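Local coordinates for protein interleukin 22 (Danio rerio, PDB 4O6K) that probably acts as an IL-10-family helical cytokine that signals through cell-surface receptors in immune responses, at residues T31-H39 with L103-S114. Sequence-based numbering, arbitrary orientation.
Sequences TRLLPYFSH and LVKQFKRNYHAS
Leu33 and Pro35 are the two bumps that the loop 31-39 presses into the surface of segment 103-114 of helix 102-117. Leu33 sits in the hollow between Phe107, Asn110, Tyr111 and Ser114. Leu33 CD1 meets the ring edge of Tyr111, 4.0 Å from Tyr111 CD1. The other branch, Leu33 CD2, lies over the helix backbone, 3.8 Å from Asn110 O and close to Ser114 CB. Pro35 fills the next hollow, made by Leu103, Gln106 and Phe107. Pro35 CG comes to 3.3 Å from Leu103 O, and Pro35 CD packs on Phe107 CB at 3.8 Å. Phe107 stands between the two bumps. With CG anti to the backbone N (chi1 175°), its ring turns an edge to the loop, and Phe107 CD1 lies 3.2 Å from Leu33 O. The ring also meets Tyr58 of helix 47-62, planes at about 15°. An alanine at Phe107 is likely to leave a gap beside Leu33 and Leu34 and Tyr58 without the Phe107 ring. At the other end, Leu103 CD1 meets Phe37 CZ at 3.5 Å, the two side chains coming from opposite directions. Glu129 accepts hydrogen bonds from the backbone N atoms of Leu33 and Leu34. The result is an inter-helix loop packed along a helix by apolar side chains, within the all-helical fold of an IL-10-family cytokine.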
ATOM      1  N   THR A  31      15.646   6.510  -1.697  1.00 33.54           N
ATOM      2  CA  THR A  31      14.907   6.634  -0.445  1.00 36.51           C
ATOM      3  C   THR A  31      13.472   6.143  -0.606  1.00 35.34           C
ATOM      4  O   THR A  31      12.962   6.047  -1.722  1.00 33.40           O
ATOM      5  CB  THR A  31      14.896   8.087   0.058  1.00 35.67           C
ATOM      6  OG1 THR A  31      14.258   8.925  -0.912  1.00 36.95           O
ATOM      7  CG2 THR A  31      16.318   8.577   0.289  1.00 29.74           C
ATOM      8  N   ARG A  32      12.824   5.831   0.512  1.00 30.32           N
ATOM      9  CA  ARG A  32      11.485   5.257   0.472  1.00 28.01           C
ATOM     10  C   ARG A  32      10.557   5.822   1.545  1.00 26.37           C
ATOM     11  O   ARG A  32      11.005   6.264   2.603  1.00 29.39           O
ATOM     12  CB  ARG A  32      11.574   3.738   0.605  1.00 29.48           C
ATOM     13  CG  ARG A  32      12.332   3.269   1.836  1.00 28.63           C
ATOM     14  CD  ARG A  32      12.482   1.758   1.833  1.00 27.98           C
ATOM     15  NE  ARG A  32      11.201   1.082   2.007  1.00 26.55           N
ATOM     16  CZ  ARG A  32      10.925  -0.126   1.528  1.00 24.65           C
ATOM     17  NH1 ARG A  32      11.843  -0.791   0.837  1.00 18.11           N
ATOM     18  NH2 ARG A  32       9.732  -0.666   1.734  1.00 20.25           N
ATOM     19  N   LEU A  33       9.259   5.801   1.257  1.00 26.08           N
ATOM     20  CA  LEU A  33       8.243   6.249   2.204  1.00 26.61           C
ATOM     21  C   LEU A  33       7.687   5.076   3.007  1.00 25.86           C
ATOM     22  O   LEU A  33       7.447   5.197   4.209  1.00 21.01           O
ATOM     23  CB  LEU A  33       7.117   6.984   1.476  1.00 23.55           C
ATOM     24  CG  LEU A  33       7.540   8.265   0.753  1.00 25.05           C
ATOM     25  CD1 LEU A  33       6.366   8.893   0.018  1.00 21.79           C
ATOM     26  CD2 LEU A  33       8.157   9.255   1.732  1.00 26.66           C
ATOM     27  N   LEU A  34       7.474   3.946   2.336  1.00 24.74           N
ATOM     28  CA  LEU A  34       7.057   2.722   3.014  1.00 24.66           C
ATOM     29  C   LEU A  34       8.136   2.242   3.968  1.00 24.30           C
ATOM     30  O   LEU A  34       9.316   2.232   3.615  1.00 27.41           O
ATOM     31  CB  LEU A  34       6.752   1.605   2.012  1.00 22.66           C
ATOM     32  CG  LEU A  34       5.400   1.507   1.311  1.00 29.11           C
ATOM     33  CD1 LEU A  34       5.402   0.286   0.408  1.00 20.99           C
ATOM     34  CD2 LEU A  34       4.270   1.419   2.323  1.00 22.40           C
ATOM     35  N   PRO A  35       7.738   1.853   5.187  1.00 20.23           N
ATOM     36  CA  PRO A  35       8.681   1.155   6.061  1.00 25.06           C
ATOM     37  C   PRO A  35       9.152  -0.131   5.393  1.00 18.48           C
ATOM     38  O   PRO A  35       8.347  -0.820   4.766  1.00 20.44           O
ATOM     39  CB  PRO A  35       7.854   0.859   7.315  1.00 22.24           C
ATOM     40  CG  PRO A  35       6.769   1.883   7.303  1.00 23.80           C
ATOM     41  CD  PRO A  35       6.457   2.134   5.856  1.00 22.66           C
ATOM     42  N   TYR A  36      10.434  -0.450   5.523  1.00 19.86           N
ATOM     43  CA  TYR A  36      10.978  -1.636   4.877  1.00 19.21           C
ATOM     44  C   TYR A  36      10.696  -2.893   5.688  1.00 18.42           C
ATOM     45  O   TYR A  36      11.027  -2.971   6.871  1.00 25.59           O
ATOM     46  CB  TYR A  36      12.484  -1.479   4.654  1.00 21.95           C
ATOM     47  CG  TYR A  36      13.173  -2.752   4.214  1.00 19.16           C
ATOM     48  CD1 TYR A  36      13.010  -3.246   2.926  1.00 21.72           C
ATOM     49  CD2 TYR A  36      13.993  -3.457   5.086  1.00 24.60           C
ATOM     50  CE1 TYR A  36      13.640  -4.409   2.522  1.00 21.87           C
ATOM     51  CE2 TYR A  36      14.627  -4.619   4.692  1.00 22.50           C
ATOM     52  CZ  TYR A  36      14.446  -5.090   3.409  1.00 21.49           C
ATOM     53  OH  TYR A  36      15.076  -6.247   3.012  1.00 22.18           O
ATOM     54  N   PHE A  37      10.079  -3.875   5.039  1.00 21.46           N
ATOM     55  CA  PHE A  37       9.851  -5.175   5.653  1.00 18.81           C
ATOM     56  C   PHE A  37      10.761  -6.214   5.014  1.00 19.60           C
ATOM     57  O   PHE A  37      10.652  -6.495   3.821  1.00 16.73           O
ATOM     58  CB  PHE A  37       8.388  -5.603   5.509  1.00 16.03           C
ATOM     59  CG  PHE A  37       7.469  -4.992   6.528  1.00 16.70           C
ATOM     60  CD1 PHE A  37       7.070  -3.670   6.422  1.00 13.60           C
ATOM     61  CD2 PHE A  37       6.996  -5.747   7.591  1.00 15.79           C
ATOM     62  CE1 PHE A  37       6.220  -3.110   7.359  1.00 16.95           C
ATOM     63  CE2 PHE A  37       6.147  -5.193   8.531  1.00 15.88           C
ATOM     64  CZ  PHE A  37       5.759  -3.874   8.414  1.00 19.33           C
ATOM     65  N   SER A  38      11.658  -6.782   5.812  1.00 17.33           N
ATOM     66  CA  SER A  38      12.524  -7.852   5.338  1.00 21.22           C
ATOM     67  C   SER A  38      11.740  -9.153   5.230  1.00 23.39           C
ATOM     68  O   SER A  38      10.593  -9.231   5.672  1.00 20.00           O
ATOM     69  CB  SER A  38      13.723  -8.033   6.272  1.00 20.60           C
ATOM     70  OG  SER A  38      13.313  -8.537   7.530  1.00 17.76           O
ATOM     71  N   HIS A  39      12.360 -10.164   4.630  1.00 20.16           N
ATOM     72  CA  HIS A  39      11.748 -11.482   4.515  1.00 21.82           C
ATOM     73  C   HIS A  39      11.373 -12.037   5.886  1.00 24.20           C
ATOM     74  O   HIS A  39      10.289 -12.590   6.066  1.00 26.65           O
ATOM     75  CB  HIS A  39      12.689 -12.452   3.799  1.00 31.00           C
ATOM     76  CG  HIS A  39      12.225 -13.874   3.831  1.00 26.08           C
ATOM     77  ND1 HIS A  39      11.376 -14.403   2.882  1.00 27.23           N
ATOM     78  CD2 HIS A  39      12.488 -14.878   4.700  1.00 29.38           C
ATOM     79  CE1 HIS A  39      11.137 -15.670   3.165  1.00 32.34           C
ATOM     80  NE2 HIS A  39      11.800 -15.985   4.265  1.00 27.99           N
ATOM     81  N   LEU A 103       5.419   1.399  13.082  1.00 23.06           N
ATOM     82  CA  LEU A 103       5.673   1.380  11.643  1.00 24.14           C
ATOM     83  C   LEU A 103       4.579   2.077  10.840  1.00 23.41           C
ATOM     84  O   LEU A 103       4.862   2.717   9.828  1.00 24.31           O
ATOM     85  CB  LEU A 103       5.846  -0.060  11.154  1.00 22.06           C
ATOM     86  CG  LEU A 103       7.113  -0.762  11.655  1.00 28.58           C
ATOM     87  CD1 LEU A 103       7.148  -2.214  11.206  1.00 20.57           C
ATOM     88  CD2 LEU A 103       8.361  -0.023  11.192  1.00 26.19           C
ATOM     89  N   VAL A 104       3.345   2.014  11.296  1.00 23.33           N
ATOM     90  CA  VAL A 104       2.266   2.683  10.670  1.00 24.01           C
ATOM     91  C   VAL A 104       2.461   4.170  10.860  1.00 22.47           C
ATOM     92  O   VAL A 104       2.369   4.880   9.961  1.00 21.28           O
ATOM     93  CB  VAL A 104       0.912   2.239  11.224  1.00 21.92           C
ATOM     94  CG1 VAL A 104      -0.220   3.006  10.626  1.00 19.06           C
ATOM     95  CG2 VAL A 104       0.711   0.772  11.027  1.00 23.02           C
ATOM     96  N   LYS A 105       2.768   4.598  12.062  1.00 26.26           N
ATOM     97  CA  LYS A 105       3.045   6.002  12.323  1.00 24.90           C
ATOM     98  C   LYS A 105       4.230   6.500  11.498  1.00 23.43           C
ATOM     99  O   LYS A 105       4.226   7.590  11.025  1.00 22.38           O
ATOM    100  CB  LYS A 105       3.261   6.256  13.798  1.00 27.93           C
ATOM    101  CG  LYS A 105       1.994   6.493  14.575  1.00 29.48           C
ATOM    102  CD  LYS A 105       2.177   6.194  16.021  1.00 32.03           C
ATOM    103  CE  LYS A 105       2.515   4.740  16.170  1.00 40.17           C
ATOM    104  NZ  LYS A 105       1.453   3.881  16.706  1.00 33.66           N
ATOM    105  N   GLN A 106       5.212   5.654  11.314  1.00 22.69           N
ATOM    106  CA  GLN A 106       6.386   6.039  10.532  1.00 26.51           C
ATOM    107  C   GLN A 106       6.052   6.444   9.125  1.00 24.22           C
ATOM    108  O   GLN A 106       6.484   7.468   8.645  1.00 26.14           O
ATOM    109  CB  GLN A 106       7.429   4.946  10.502  1.00 22.71           C
ATOM    110  CG  GLN A 106       8.688   5.331   9.771  1.00 25.25           C
ATOM    111  CD  GLN A 106       9.668   4.182   9.649  1.00 25.33           C
ATOM    112  OE1 GLN A 106       9.929   3.516  10.587  1.00 31.49           O
ATOM    113  NE2 GLN A 106      10.169   3.954   8.489  1.00 30.40           N
ATOM    114  N   PHE A 107       5.254   5.621   8.476  1.00 21.00           N
ATOM    115  CA  PHE A 107       4.809   5.915   7.149  1.00 23.16           C
ATOM    116  C   PHE A 107       4.093   7.261   7.101  1.00 23.31           C
ATOM    117  O   PHE A 107       4.415   8.106   6.310  1.00 23.01           O
ATOM    118  CB  PHE A 107       3.940   4.831   6.571  1.00 22.39           C
ATOM    119  CG  PHE A 107       3.391   5.200   5.256  1.00 27.66           C
ATOM    120  CD1 PHE A 107       4.212   5.314   4.195  1.00 22.14           C
ATOM    121  CD2 PHE A 107       2.058   5.508   5.101  1.00 29.01           C
ATOM    122  CE1 PHE A 107       3.739   5.698   2.985  1.00 24.80           C
ATOM    123  CE2 PHE A 107       1.557   5.892   3.895  1.00 23.95           C
ATOM    124  CZ  PHE A 107       2.404   5.995   2.832  1.00 27.51           C
ATOM    125  N   LYS A 108       3.107   7.399   7.965  1.00 18.68           N
ATOM    126  CA  LYS A 108       2.352   8.599   8.059  1.00 24.65           C
ATOM    127  C   LYS A 108       3.215   9.827   8.293  1.00 22.72           C
ATOM    128  O   LYS A 108       3.081  10.835   7.636  1.00 19.06           O
ATOM    129  CB  LYS A 108       1.355   8.434   9.174  1.00 26.79           C
ATOM    130  CG  LYS A 108       0.249   7.450   8.886  1.00 25.81           C
ATOM    131  CD  LYS A 108      -0.994   7.784   9.668  1.00 33.85           C
ATOM    132  CE  LYS A 108      -1.261   6.772  10.752  1.00 34.75           C
ATOM    133  NZ  LYS A 108      -2.653   6.281  10.870  1.00 36.33           N
ATOM    134  N   ARG A 109       4.144   9.679   9.231  1.00 26.38           N
ATOM    135  CA  ARG A 109       5.122  10.689   9.563  1.00 25.14           C
ATOM    136  C   ARG A 109       5.977  11.073   8.390  1.00 24.41           C
ATOM    137  O   ARG A 109       6.080  12.205   8.083  1.00 30.95           O
ATOM    138  CB  ARG A 109       6.000  10.238  10.727  1.00 27.51           C
ATOM    139  CG  ARG A 109       7.090  11.207  11.127  1.00 29.38           C
ATOM    140  CD  ARG A 109       7.639  10.898  12.493  1.00 27.52           C
ATOM    141  NE  ARG A 109       8.404   9.685  12.506  1.00 28.76           N
ATOM    142  CZ  ARG A 109       8.003   8.574  13.054  1.00 25.89           C
ATOM    143  NH1 ARG A 109       6.842   8.517  13.610  1.00 29.24           N
ATOM    144  NH2 ARG A 109       8.754   7.531  13.018  1.00 25.23           N
ATOM    145  N   ASN A 110       6.580  10.120   7.732  1.00 26.13           N
ATOM    146  CA  ASN A 110       7.434  10.327   6.565  1.00 25.54           C
ATOM    147  C   ASN A 110       6.668  10.855   5.355  1.00 26.32           C
ATOM    148  O   ASN A 110       7.197  11.647   4.575  1.00 29.13           O
ATOM    149  CB  ASN A 110       8.177   9.037   6.216  1.00 29.66           C
ATOM    150  CG  ASN A 110       9.215   8.669   7.262  1.00 31.23           C
ATOM    151  OD1 ASN A 110       9.592   9.497   8.093  1.00 31.45           O
ATOM    152  ND2 ASN A 110       9.686   7.430   7.225  1.00 32.65           N
ATOM    153  N   TYR A 111       5.425  10.411   5.199  1.00 21.59           N
ATOM    154  CA  TYR A 111       4.603  10.838   4.074  1.00 25.93           C
ATOM    155  C   TYR A 111       4.226  12.299   4.269  1.00 25.54           C
ATOM    156  O   TYR A 111       4.274  13.095   3.330  1.00 27.08           O
ATOM    157  CB  TYR A 111       3.349   9.969   3.944  1.00 26.22           C
ATOM    158  CG  TYR A 111       2.451  10.341   2.785  1.00 25.82           C
ATOM    159  CD1 TYR A 111       2.858  10.147   1.472  1.00 28.15           C
ATOM    160  CD2 TYR A 111       1.189  10.879   3.006  1.00 29.02           C
ATOM    161  CE1 TYR A 111       2.038  10.482   0.411  1.00 26.80           C
ATOM    162  CE2 TYR A 111       0.362  11.218   1.951  1.00 28.03           C
ATOM    163  CZ  TYR A 111       0.791  11.017   0.656  1.00 26.89           C
ATOM    164  OH  TYR A 111      -0.030  11.352  -0.395  1.00 26.62           O
ATOM    165  N   HIS A 112       3.846  12.642   5.495  1.00 28.66           N
ATOM    166  CA  HIS A 112       3.532  14.021   5.841  1.00 27.61           C
ATOM    167  C   HIS A 112       4.752  14.921   5.681  1.00 30.39           C
ATOM    168  O   HIS A 112       4.650  16.032   5.166  1.00 29.98           O
ATOM    169  CB  HIS A 112       3.002  14.112   7.272  1.00 31.25           C
ATOM    170  CG  HIS A 112       2.569  15.488   7.663  1.00 32.15           C
ATOM    171  ND1 HIS A 112       3.341  16.314   8.453  1.00 36.71           N
ATOM    172  CD2 HIS A 112       1.454  16.193   7.361  1.00 33.89           C
ATOM    173  CE1 HIS A 112       2.715  17.463   8.628  1.00 37.38           C
ATOM    174  NE2 HIS A 112       1.567  17.417   7.974  1.00 39.61           N
ATOM    175  N   ALA A 113       5.906  14.430   6.132  1.00 28.70           N
ATOM    176  CA  ALA A 113       7.162  15.164   6.006  1.00 30.37           C
ATOM    177  C   ALA A 113       7.487  15.449   4.544  1.00 33.04           C
ATOM    178  O   ALA A 113       8.052  16.490   4.214  1.00 37.17           O
ATOM    179  CB  ALA A 113       8.296  14.389   6.661  1.00 29.91           C
ATOM    180  N   SER A 114       7.124  14.513   3.673  1.00 29.50           N
ATOM    181  CA  SER A 114       7.388  14.648   2.247  1.00 30.24           C
ATOM    182  C   SER A 114       6.339  15.541   1.597  1.00 32.18           C
ATOM    183  O   SER A 114       6.632  16.285   0.662  1.00 35.25           O
ATOM    184  CB  SER A 114       7.411  13.275   1.572  1.00 29.13           C
ATOM    185  OG  SER A 114       7.678  13.393   0.186  1.00 30.88           O
TER